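Local coordinates for protein HTH-type transcriptional regulator AscG (Escherichia coli K12, PDB 3DBI) that represses transcription of the cryptic asc operon as a DNA-binding regulator of the LacI family, at residues Tyr126-Ser131 / Leu149-Arg154; Pro145-Asn150 / Ser157-Trp162; Gln182-Leu187 / Ala245-Asn250; Leu218-Lys223 / Glu234-Arg239. One frame throughout, in Å; residues are numbered along the deposited sequence.

Interactions 1 and 2 belong to the five-stranded parallel sheet of one lobe, interactions 3 and 4 to the mixed sheet of the other; the centres of 1 and 3 lie about 26 Å apart. Within each lobe the contacts adjoin: 1 and 2 share Leu149 and Asn150, and 3 and 4 meet where strand 184-187 pairs with strand 219-220. Interactions 1, 2 and 3 are buried, while 4 is partly exposed. Chemistry follows place. Strand pairing by backbone bonds holds 2 and 3, with a histidine and a serine adding one side-chain bond each. Interaction 1, past the strand ends, is arginine-rich and grips phosphate; interaction 4 sets a helix against an edge strand.

Interaction 1: Tyr126-Ser131 / Leu149-Arg154; sequences YPRFLS and LNRRLR. With PO4 (phosphate ion), chain D.
A pocket holding a phosphate ion, probably in the cleft between the lobes where LacI-family regulators bind their effectors, is walled on one side by two loops that leave the C-terminal ends of parallel strands 122-125 and 146-149. Tyr126, Pro127 and Arg128 come from one loop, Asn150 and Arg151 from the other. Arg151 does most of the joining. Its NE and NH2 both donate to the carbonyl O of Pro127, weakly, with NH2 at 2.9 Å from that O. On its other side NH1 turns back to Asn150 O and also reaches PO4 O4 at 2.8 Å. The guanidinium lies under Tyr126, whose CE1 stands over one of its faces. In Arg151, chi1 (-63°) places CG 3.9 Å from Pro127 CG, and the bend at chi2 then carries the guanidinium back to Pro127 O and the anion. Cut back to an alanine, Arg151 is likely to leave PO4 O1 without its straightest donor and Pro127 O without its arginine partners.

Tyr126 and Asn150 run side by side, their ring and amide planes 58° apart; Asn150 ND2 gives a weak bond to Tyr126 OH, while Asn150 OD1 is taken by His165. Glu108 accepts from the backbone N of Arg128, and His74, Ser193 and Thr195 complete the grip on the anion, which probably came from the crystallisation liquor. Gathering two arginines there is likely to offset its charge. O1 draws the most from the two loops: Tyr126 OH donates weakly, Arg128 NH2 reaches PO4 O1 edge-on at 2.6 Å, and Arg151 NH2 meets PO4 O1 almost straight, at 2.6 Å and 168°.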
# COMPACT_ATOMS: atom_id res chain seq x y z
N TYR A 126 0.08 -1.55 -16.55
CA TYR A 126 -1.17 -0.99 -16.05
C TYR A 126 -1.08 0.52 -16.33
O TYR A 126 -0.51 1.27 -15.55
CB TYR A 126 -1.36 -1.31 -14.56
CG TYR A 126 -2.50 -0.60 -13.84
CD1 TYR A 126 -3.64 -0.16 -14.52
CD2 TYR A 126 -2.44 -0.41 -12.46
CE1 TYR A 126 -4.69 0.49 -13.84
CE2 TYR A 126 -3.47 0.22 -11.77
CZ TYR A 126 -4.59 0.67 -12.46
OH TYR A 126 -5.62 1.30 -11.77
N PRO A 127 -1.64 0.95 -17.47
CA PRO A 127 -1.51 2.33 -17.94
C PRO A 127 -2.40 3.35 -17.23
O PRO A 127 -3.61 3.17 -17.13
CB PRO A 127 -1.87 2.24 -19.42
CG PRO A 127 -2.78 1.07 -19.51
CD PRO A 127 -2.42 0.12 -18.41
N ARG A 128 -1.78 4.42 -16.74
CA ARG A 128 -2.49 5.52 -16.09
C ARG A 128 -2.94 6.56 -17.13
O ARG A 128 -4.07 7.04 -17.08
CB ARG A 128 -1.62 6.11 -14.95
CG ARG A 128 -1.86 7.57 -14.52
CD ARG A 128 -3.19 7.87 -13.82
NE ARG A 128 -3.54 6.86 -12.83
CZ ARG A 128 -4.64 6.11 -12.88
NH1 ARG A 128 -5.54 6.25 -13.86
NH2 ARG A 128 -4.84 5.21 -11.92
N PHE A 129 -2.05 6.89 -18.07
CA PHE A 129 -2.34 7.94 -19.06
C PHE A 129 -2.66 7.39 -20.45
O PHE A 129 -3.60 7.85 -21.10
CB PHE A 129 -1.18 8.94 -19.15
CG PHE A 129 -0.93 9.71 -17.88
CD1 PHE A 129 -1.65 10.87 -17.59
CD2 PHE A 129 0.07 9.30 -16.99
CE1 PHE A 129 -1.41 11.60 -16.42
CE2 PHE A 129 0.32 10.02 -15.81
CZ PHE A 129 -0.42 11.17 -15.53
N LEU A 130 -1.89 6.40 -20.90
CA LEU A 130 -1.96 5.91 -22.28
C LEU A 130 -3.28 5.24 -22.63
O LEU A 130 -3.72 4.31 -21.95
CB LEU A 130 -0.79 4.97 -22.58
CG LEU A 130 -0.53 4.50 -24.02
CD1 LEU A 130 -0.44 5.66 -24.99
CD2 LEU A 130 0.76 3.69 -24.04
N SER A 131 -3.90 5.73 -23.69
CA SER A 131 -5.21 5.29 -24.15
C SER A 131 -5.23 3.84 -24.58
O SER A 131 -4.24 3.33 -25.12
CB SER A 131 -5.69 6.17 -25.32
OG SER A 131 -6.39 5.42 -26.31
N LEU A 149 -3.35 -4.58 -17.93
CA LEU A 149 -4.10 -4.88 -16.73
C LEU A 149 -5.09 -3.76 -16.41
O LEU A 149 -4.76 -2.58 -16.55
CB LEU A 149 -3.13 -5.09 -15.57
CG LEU A 149 -3.70 -5.30 -14.17
CD1 LEU A 149 -4.39 -6.65 -14.06
CD2 LEU A 149 -2.59 -5.17 -13.16
N ASN A 150 -6.31 -4.14 -16.00
CA ASN A 150 -7.33 -3.22 -15.47
C ASN A 150 -7.88 -2.21 -16.49
O ASN A 150 -8.31 -1.11 -16.14
CB ASN A 150 -6.85 -2.53 -14.18
CG ASN A 150 -7.99 -1.96 -13.35
OD1 ASN A 150 -9.12 -2.46 -13.38
ND2 ASN A 150 -7.71 -0.90 -12.61
N ARG A 151 -7.86 -2.61 -17.76
CA ARG A 151 -8.34 -1.79 -18.87
C ARG A 151 -8.93 -2.74 -19.88
O ARG A 151 -8.48 -3.89 -19.98
CB ARG A 151 -7.17 -1.03 -19.53
CG ARG A 151 -6.41 -0.01 -18.66
CD ARG A 151 -7.20 1.28 -18.50
NE ARG A 151 -6.51 2.25 -17.66
CZ ARG A 151 -6.77 2.45 -16.37
NH1 ARG A 151 -7.72 1.73 -15.77
NH2 ARG A 151 -6.09 3.36 -15.69
N ARG A 152 -9.93 -2.30 -20.64
CA ARG A 152 -10.52 -3.17 -21.68
C ARG A 152 -10.13 -2.72 -23.08
O ARG A 152 -10.50 -1.63 -23.51
CB ARG A 152 -12.05 -3.24 -21.55
CG ARG A 152 -12.67 -4.34 -22.43
CD ARG A 152 -14.18 -4.26 -22.57
NE ARG A 152 -14.60 -3.00 -23.15
CZ ARG A 152 -14.81 -2.74 -24.43
NH1 ARG A 152 -14.68 -3.66 -25.38
NH2 ARG A 152 -15.17 -1.51 -24.77
N LEU A 153 -9.40 -3.57 -23.79
CA LEU A 153 -9.04 -3.29 -25.18
C LEU A 153 -10.18 -3.65 -26.13
O LEU A 153 -10.80 -4.71 -26.00
CB LEU A 153 -7.77 -4.04 -25.57
CG LEU A 153 -6.44 -3.64 -24.93
CD1 LEU A 153 -5.40 -4.72 -25.18
CD2 LEU A 153 -5.94 -2.30 -25.43
N ARG A 154 -10.45 -2.83 -27.13
CA ARG A 154 -11.57 -3.12 -28.00
C ARG A 154 -11.23 -4.13 -29.04
O ARG A 154 -11.98 -5.03 -29.29
CB ARG A 154 -12.12 -1.86 -28.64
CG ARG A 154 -11.96 -0.65 -27.80
CD ARG A 154 -13.28 -0.11 -27.39
NE ARG A 154 -13.85 0.69 -28.45
CZ ARG A 154 -13.13 1.22 -29.42
NH1 ARG A 154 -13.71 1.94 -30.37
NH2 ARG A 154 -11.82 1.02 -29.45
P PO4 D . -7.82 3.90 -12.73
O1 PO4 D . -6.41 3.49 -13.08
O2 PO4 D . -8.25 3.21 -11.46
O3 PO4 D . -7.87 5.39 -12.50
O4 PO4 D . -8.74 3.50 -13.86
O HOH W 1 -5.72 3.73 -20.32

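Interaction 2: Pro145-Asn150 / Ser157-Trp162; sequences PIMVLN and SSHSVW
Val148 and Ser160 face each other at the middle of a parallel strand pair, with Leu149 opposite Val161 one step on. Val148 N donates to His159 O at 2.9 Å, Val161 N returns to Val148 O at 2.9 Å, and Asn150 N closes the series on Val161 O. The histidine side chain adds a fourth rung. In His159, CG stands anti to the carbonyl carbon (chi1 -73°), and the turn of the ring then puts His159 ND1 against the neighbouring strand, where it donates to Ile146 O at 3.2 Å. That oxygen lies in the plane of the imidazole, yet the nitrogen sits well above the carbonyl plane. CE1 of His159 rests 3.9 Å from Pro145 CA. Met147 (selenomethionine) folds its doubly bent chain over the same turn, CE coming to 3.6 Å from His159 O.

Further out, Ser160 OG bonds to Ser157 O and to Leu153 N. Helix 297-313 covers the Leu149 and Val161 face, and its Arg307 donates to the carbonyls of Ser158 and Ser160; helix 132-141 packs on Val148. The histidine bond is consistent with a protonated ND1, and short strand 160-161, outermost in this chain's sheet, gains a side-chain bond beyond its backbone pairing.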
# COMPACT_ATOMS: atom_id res chain seq x y z
N PRO A 145 3.85 -9.80 -27.42
CA PRO A 145 2.62 -9.52 -26.66
C PRO A 145 2.78 -8.38 -25.66
O PRO A 145 3.68 -8.41 -24.83
CB PRO A 145 2.34 -10.83 -25.92
CG PRO A 145 3.12 -11.86 -26.63
CD PRO A 145 4.31 -11.18 -27.21
N ILE A 146 1.91 -7.39 -25.76
CA ILE A 146 1.80 -6.35 -24.76
C ILE A 146 0.53 -6.63 -23.98
O ILE A 146 -0.57 -6.59 -24.53
CB ILE A 146 1.79 -4.96 -25.43
CG1 ILE A 146 3.08 -4.77 -26.21
CG2 ILE A 146 1.60 -3.84 -24.39
CD1 ILE A 146 2.90 -3.99 -27.47
N MSE A 147 0.69 -6.95 -22.69
CA MSE A 147 -0.44 -7.29 -21.83
C MSE A 147 -0.89 -6.08 -21.04
O MSE A 147 -0.06 -5.31 -20.55
CB MSE A 147 -0.06 -8.41 -20.86
CG MSE A 147 0.61 -9.63 -21.49
SE MSE A 147 -0.44 -10.64 -22.79
CE MSE A 147 -2.05 -10.94 -21.77
N VAL A 148 -2.20 -5.90 -20.92
CA VAL A 148 -2.77 -4.72 -20.27
C VAL A 148 -3.64 -5.15 -19.10
O VAL A 148 -4.54 -5.98 -19.25
CB VAL A 148 -3.60 -3.87 -21.27
CG1 VAL A 148 -4.04 -2.57 -20.62
CG2 VAL A 148 -2.79 -3.58 -22.53
N LEU A 149 -3.35 -4.58 -17.93
CA LEU A 149 -4.10 -4.88 -16.73
C LEU A 149 -5.09 -3.76 -16.41
O LEU A 149 -4.76 -2.58 -16.55
CB LEU A 149 -3.13 -5.09 -15.57
CG LEU A 149 -3.70 -5.30 -14.17
CD1 LEU A 149 -4.39 -6.65 -14.06
CD2 LEU A 149 -2.59 -5.17 -13.16
N ASN A 150 -6.31 -4.14 -16.00
CA ASN A 150 -7.33 -3.22 -15.47
C ASN A 150 -7.88 -2.21 -16.49
O ASN A 150 -8.31 -1.11 -16.14
CB ASN A 150 -6.85 -2.53 -14.18
CG ASN A 150 -7.99 -1.96 -13.35
OD1 ASN A 150 -9.12 -2.46 -13.38
ND2 ASN A 150 -7.71 -0.90 -12.61
N SER A 157 -8.66 -7.96 -27.44
CA SER A 157 -9.21 -8.08 -26.09
C SER A 157 -8.62 -9.23 -25.26
O SER A 157 -8.73 -9.24 -24.04
CB SER A 157 -10.73 -8.19 -26.14
OG SER A 157 -11.11 -9.43 -26.69
N SER A 158 -7.98 -10.17 -25.94
CA SER A 158 -7.28 -11.25 -25.24
C SER A 158 -5.95 -10.79 -24.62
O SER A 158 -5.39 -11.47 -23.76
CB SER A 158 -7.07 -12.45 -26.17
OG SER A 158 -6.59 -12.04 -27.44
N HIS A 159 -5.47 -9.62 -25.03
CA HIS A 159 -4.29 -9.02 -24.44
C HIS A 159 -4.61 -8.23 -23.16
O HIS A 159 -3.69 -7.82 -22.44
CB HIS A 159 -3.59 -8.11 -25.45
CG HIS A 159 -2.86 -8.86 -26.52
ND1 HIS A 159 -1.49 -8.83 -26.65
CD2 HIS A 159 -3.31 -9.69 -27.50
CE1 HIS A 159 -1.12 -9.59 -27.66
NE2 HIS A 159 -2.21 -10.12 -28.19
N SER A 160 -5.89 -8.03 -22.89
CA SER A 160 -6.29 -7.29 -21.70
C SER A 160 -7.06 -8.13 -20.68
O SER A 160 -7.92 -8.94 -21.04
CB SER A 160 -7.07 -6.02 -22.06
OG SER A 160 -8.31 -6.32 -22.67
N VAL A 161 -6.75 -7.92 -19.41
CA VAL A 161 -7.53 -8.51 -18.33
C VAL A 161 -8.21 -7.39 -17.58
O VAL A 161 -7.56 -6.50 -17.02
CB VAL A 161 -6.67 -9.40 -17.40
CG1 VAL A 161 -7.48 -9.88 -16.21
CG2 VAL A 161 -6.15 -10.60 -18.17
N TRP A 162 -9.53 -7.39 -17.57
CA TRP A 162 -10.27 -6.30 -16.99
C TRP A 162 -11.36 -6.76 -16.06
O TRP A 162 -11.72 -7.90 -16.07
CB TRP A 162 -10.86 -5.42 -18.07
CG TRP A 162 -11.73 -6.18 -18.90
CD1 TRP A 162 -11.40 -7.22 -19.67
CD2 TRP A 162 -13.12 -5.99 -19.04
NE1 TRP A 162 -12.49 -7.71 -20.30
CE2 TRP A 162 -13.57 -6.97 -19.93
CE3 TRP A 162 -14.02 -5.09 -18.52
CZ2 TRP A 162 -14.89 -7.08 -20.30
CZ3 TRP A 162 -15.32 -5.20 -18.88
CH2 TRP A 162 -15.75 -6.18 -19.76

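Interaction 3: Gln182-Leu187 / Ala245-Asn250; sequences QEIAFL and ALVASN
Phe186 and Val247 lean obliquely across each other on one face of a parallel strand pair, 184-187 with 245-248, inside the periplasmic-binding-protein-like domain of this regulator. Phe186 carries CG anti to the backbone N (chi1 -169°), which swings the ring over toward the partner strand. There CD1 meets Val247 CB at 3.9 Å and CE1 touches Val247 CG1, while Val247 O lies over one face of the ring. Val247 turns its other methyl the opposite way, CG2 meeting Ile184 CG2 at 3.8 Å, so that it is wedged between the two residues of strand 184-187. With the ring gone, as in an alanine here, the side of Val247 CG1 and the neighbourhood of Ser249 OG are likely to lose their packing.

On the reverse face, Leu187 CD1 packs against Leu246 CD2 at 3.9 Å, and Leu246 CD1 reaches back to Ala185 CB. Helices 226-238 and 251-263 cover this side, whereas helix 165-178 lies over Ile184 and Val247. The backbone ladder beneath is regular: Ala185 N to Ala245 O, Val247 N to Ala185 O, and a nearly straight bond of 174° from Leu187 N to Val247 O. Past the last rung Ser249 OG, with Phe186 CZ 3.3 Å away, donates to Leu187 O at 2.6 Å, in the carbonyl plane on a lone pair.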
# COMPACT_ATOMS: atom_id res chain seq x y z
N GLN A 182 -33.50 5.06 -0.94
CA GLN A 182 -34.04 5.76 -2.10
C GLN A 182 -33.18 6.96 -2.46
O GLN A 182 -32.97 7.26 -3.64
CB GLN A 182 -35.49 6.18 -1.85
CG GLN A 182 -36.48 5.02 -1.78
CD GLN A 182 -36.78 4.40 -3.14
OE1 GLN A 182 -37.29 5.07 -4.05
NE2 GLN A 182 -36.45 3.12 -3.30
N GLU A 183 -32.68 7.66 -1.45
CA GLU A 183 -31.79 8.80 -1.65
C GLU A 183 -30.36 8.40 -1.30
O GLU A 183 -30.00 8.26 -0.12
CB GLU A 183 -32.26 9.99 -0.80
CG GLU A 183 -33.61 10.57 -1.21
CD GLU A 183 -34.20 11.49 -0.15
OE1 GLU A 183 -34.71 10.97 0.87
OE2 GLU A 183 -34.17 12.72 -0.33
N ILE A 184 -29.54 8.20 -2.34
CA ILE A 184 -28.18 7.69 -2.21
C ILE A 184 -27.15 8.68 -2.77
O ILE A 184 -27.18 9.03 -3.95
CB ILE A 184 -28.00 6.32 -2.93
CG1 ILE A 184 -28.99 5.29 -2.38
CG2 ILE A 184 -26.56 5.82 -2.80
CD1 ILE A 184 -29.14 4.05 -3.26
N ALA A 185 -26.24 9.13 -1.90
CA ALA A 185 -25.16 10.03 -2.30
C ALA A 185 -23.99 9.26 -2.93
O ALA A 185 -23.82 8.06 -2.67
CB ALA A 185 -24.69 10.84 -1.10
N PHE A 186 -23.21 9.94 -3.77
CA PHE A 186 -22.07 9.32 -4.46
C PHE A 186 -20.85 10.23 -4.44
O PHE A 186 -20.93 11.41 -4.82
CB PHE A 186 -22.44 8.95 -5.90
CG PHE A 186 -21.41 8.07 -6.60
CD1 PHE A 186 -21.55 6.69 -6.61
CD2 PHE A 186 -20.34 8.63 -7.30
CE1 PHE A 186 -20.63 5.88 -7.26
CE2 PHE A 186 -19.41 7.82 -7.95
CZ PHE A 186 -19.56 6.44 -7.93
N LEU A 187 -19.72 9.68 -4.01
CA LEU A 187 -18.44 10.37 -4.09
C LEU A 187 -17.59 9.76 -5.20
O LEU A 187 -17.33 8.55 -5.19
CB LEU A 187 -17.71 10.32 -2.74
CG LEU A 187 -18.45 10.87 -1.51
CD1 LEU A 187 -17.59 10.80 -0.28
CD2 LEU A 187 -18.93 12.30 -1.71
N ALA A 245 -27.89 6.97 2.46
CA ALA A 245 -26.76 6.15 2.06
C ALA A 245 -25.75 6.96 1.27
O ALA A 245 -26.10 7.94 0.61
CB ALA A 245 -27.24 4.94 1.26
N LEU A 246 -24.49 6.55 1.36
CA LEU A 246 -23.40 7.17 0.62
C LEU A 246 -22.48 6.10 0.06
O LEU A 246 -22.08 5.18 0.77
CB LEU A 246 -22.63 8.16 1.51
CG LEU A 246 -21.45 8.93 0.91
CD1 LEU A 246 -21.45 10.36 1.39
CD2 LEU A 246 -20.10 8.26 1.21
N VAL A 247 -22.15 6.24 -1.21
CA VAL A 247 -21.22 5.36 -1.88
C VAL A 247 -19.95 6.15 -2.18
O VAL A 247 -19.97 7.09 -2.99
CB VAL A 247 -21.80 4.83 -3.19
CG1 VAL A 247 -20.81 3.89 -3.88
CG2 VAL A 247 -23.10 4.14 -2.95
N ALA A 248 -18.86 5.80 -1.51
CA ALA A 248 -17.57 6.37 -1.87
C ALA A 248 -16.89 5.44 -2.86
O ALA A 248 -17.05 4.22 -2.76
CB ALA A 248 -16.72 6.55 -0.64
N SER A 249 -16.15 6.00 -3.81
CA SER A 249 -15.60 5.19 -4.90
C SER A 249 -14.37 4.40 -4.49
O SER A 249 -13.94 3.51 -5.24
CB SER A 249 -15.31 6.04 -6.14
OG SER A 249 -16.52 6.54 -6.69
N ASN A 250 -13.80 4.73 -3.33
CA ASN A 250 -12.89 3.80 -2.64
C ASN A 250 -13.01 3.83 -1.11
O ASN A 250 -13.68 4.70 -0.56
CB ASN A 250 -11.43 3.92 -3.14
CG ASN A 250 -10.69 5.14 -2.61
OD1 ASN A 250 -11.20 5.93 -1.82
ND2 ASN A 250 -9.44 5.29 -3.05

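Interaction 4: Leu218-Lys223 / Glu234-Arg239; sequences LIANGK and EMLLER
Strand 219-220 runs past the last turn of helix 226-238, with Leu218 CA and Leu236 CA 6.7 Å apart and the chain leaving helical angles at Arg239. Ala220 aims its methyl at the helix, and Leu236 CG receives it at 4.1 Å. The same leucine pushes CD2 onto the backbone next door, 3.5 Å from Leu218 O. Beside it in sequence, Met235 (selenomethionine) bends at chi3 (-61°), bringing CE beside Ala220 CB and within 3.8 Å of Asn221 O.

The polar part falls to Arg239. Its CG sits between the backbone N and the carbonyl carbon (chi1 64°), and the chain then reaches over to the strand, where NH1 donates to Ile219 O at 3.1 Å and 150°. The acceptor lies close to the guanidinium plane, but the nitrogen stands above the carbonyl plane rather than on a lone pair. NH1 also bonds to Lys217 O, so one terminal nitrogen holds a carbonyl of the strand and one just ahead of it. Inward, Leu236 continues onto Ala185 and Leu187, and Ala220 pairs through its backbone with Phe186 and Thr188. A strand followed by a helix that packs back on the sheet, before the chain enters strand 245-248, is the beta-alpha-beta crossover of a periplasmic-binding-protein lobe.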
# COMPACT_ATOMS: atom_id res chain seq x y z
N LEU A 218 -26.69 15.09 -5.26
CA LEU A 218 -26.17 13.99 -4.45
C LEU A 218 -24.80 13.46 -4.90
O LEU A 218 -24.24 12.57 -4.27
CB LEU A 218 -27.18 12.83 -4.41
CG LEU A 218 -28.57 13.05 -3.83
CD1 LEU A 218 -29.43 11.81 -4.03
CD2 LEU A 218 -28.51 13.42 -2.36
N ILE A 219 -24.27 14.02 -5.99
CA ILE A 219 -22.99 13.58 -6.54
C ILE A 219 -21.91 14.62 -6.25
O ILE A 219 -22.04 15.78 -6.64
CB ILE A 219 -23.08 13.33 -8.06
CG1 ILE A 219 -24.10 12.23 -8.37
CG2 ILE A 219 -21.72 12.96 -8.63
CD1 ILE A 219 -24.53 12.17 -9.83
N ALA A 220 -20.85 14.20 -5.55
CA ALA A 220 -19.71 15.08 -5.28
C ALA A 220 -18.38 14.52 -5.78
O ALA A 220 -18.14 13.31 -5.77
CB ALA A 220 -19.63 15.41 -3.80
N ASN A 221 -17.52 15.44 -6.22
CA ASN A 221 -16.20 15.15 -6.77
C ASN A 221 -15.24 14.72 -5.68
O ASN A 221 -15.26 15.26 -4.57
CB ASN A 221 -15.66 16.40 -7.46
CG ASN A 221 -14.30 16.19 -8.11
OD1 ASN A 221 -14.17 15.44 -9.08
ND2 ASN A 221 -13.28 16.85 -7.59
N GLY A 222 -14.38 13.76 -6.00
CA GLY A 222 -13.31 13.36 -5.10
C GLY A 222 -12.01 13.09 -5.83
O GLY A 222 -11.94 13.19 -7.06
N LYS A 223 -10.99 12.72 -5.06
CA LYS A 223 -9.63 12.57 -5.56
C LYS A 223 -8.96 11.28 -5.06
O LYS A 223 -7.73 11.22 -4.97
CB LYS A 223 -8.78 13.77 -5.11
CG LYS A 223 -8.97 15.04 -5.92
CD LYS A 223 -8.53 16.28 -5.14
CE LYS A 223 -7.02 16.36 -4.95
NZ LYS A 223 -6.63 17.52 -4.11
N GLU A 234 -18.68 17.25 3.25
CA GLU A 234 -18.77 18.68 3.55
C GLU A 234 -19.57 19.45 2.50
O GLU A 234 -20.43 20.26 2.85
CB GLU A 234 -17.37 19.27 3.65
CG GLU A 234 -17.23 20.28 4.76
CD GLU A 234 -17.47 19.65 6.11
OE1 GLU A 234 -18.33 20.17 6.86
OE2 GLU A 234 -16.83 18.62 6.40
N MSE A 235 -19.28 19.18 1.23
CA MSE A 235 -19.98 19.85 0.15
C MSE A 235 -21.43 19.38 0.04
O MSE A 235 -22.31 20.20 -0.21
CB MSE A 235 -19.24 19.68 -1.18
CG MSE A 235 -17.92 20.44 -1.22
SE MSE A 235 -17.00 20.25 -2.91
CE MSE A 235 -16.72 18.31 -2.92
N LEU A 236 -21.67 18.08 0.27
CA LEU A 236 -23.02 17.52 0.24
C LEU A 236 -23.92 18.11 1.33
O LEU A 236 -25.10 18.38 1.09
CB LEU A 236 -22.99 15.99 0.36
CG LEU A 236 -22.48 15.13 -0.80
CD1 LEU A 236 -22.25 13.71 -0.31
CD2 LEU A 236 -23.40 15.14 -2.02
N LEU A 237 -23.35 18.32 2.51
CA LEU A 237 -24.11 18.85 3.63
C LEU A 237 -24.38 20.35 3.50
O LEU A 237 -25.40 20.84 4.00
CB LEU A 237 -23.40 18.56 4.95
CG LEU A 237 -23.28 17.09 5.38
CD1 LEU A 237 -22.55 17.00 6.71
CD2 LEU A 237 -24.63 16.35 5.44
N GLU A 238 -23.49 21.06 2.83
CA GLU A 238 -23.66 22.50 2.66
C GLU A 238 -24.76 22.84 1.66
O GLU A 238 -25.55 23.75 1.89
CB GLU A 238 -22.35 23.17 2.25
CG GLU A 238 -22.44 24.70 2.31
CD GLU A 238 -21.19 25.40 1.82
OE1 GLU A 238 -20.37 24.78 1.11
OE2 GLU A 238 -21.05 26.60 2.14
N ARG A 239 -24.81 22.10 0.55
CA ARG A 239 -25.86 22.30 -0.44
C ARG A 239 -27.19 21.62 -0.05
O ARG A 239 -28.12 21.54 -0.85
CB ARG A 239 -25.38 21.92 -1.86
CG ARG A 239 -25.02 20.45 -2.06
CD ARG A 239 -24.54 20.16 -3.49
NE ARG A 239 -23.09 20.17 -3.63
CZ ARG A 239 -22.35 19.22 -4.22
NH1 ARG A 239 -22.89 18.12 -4.75
NH2 ARG A 239 -21.04 19.39 -4.27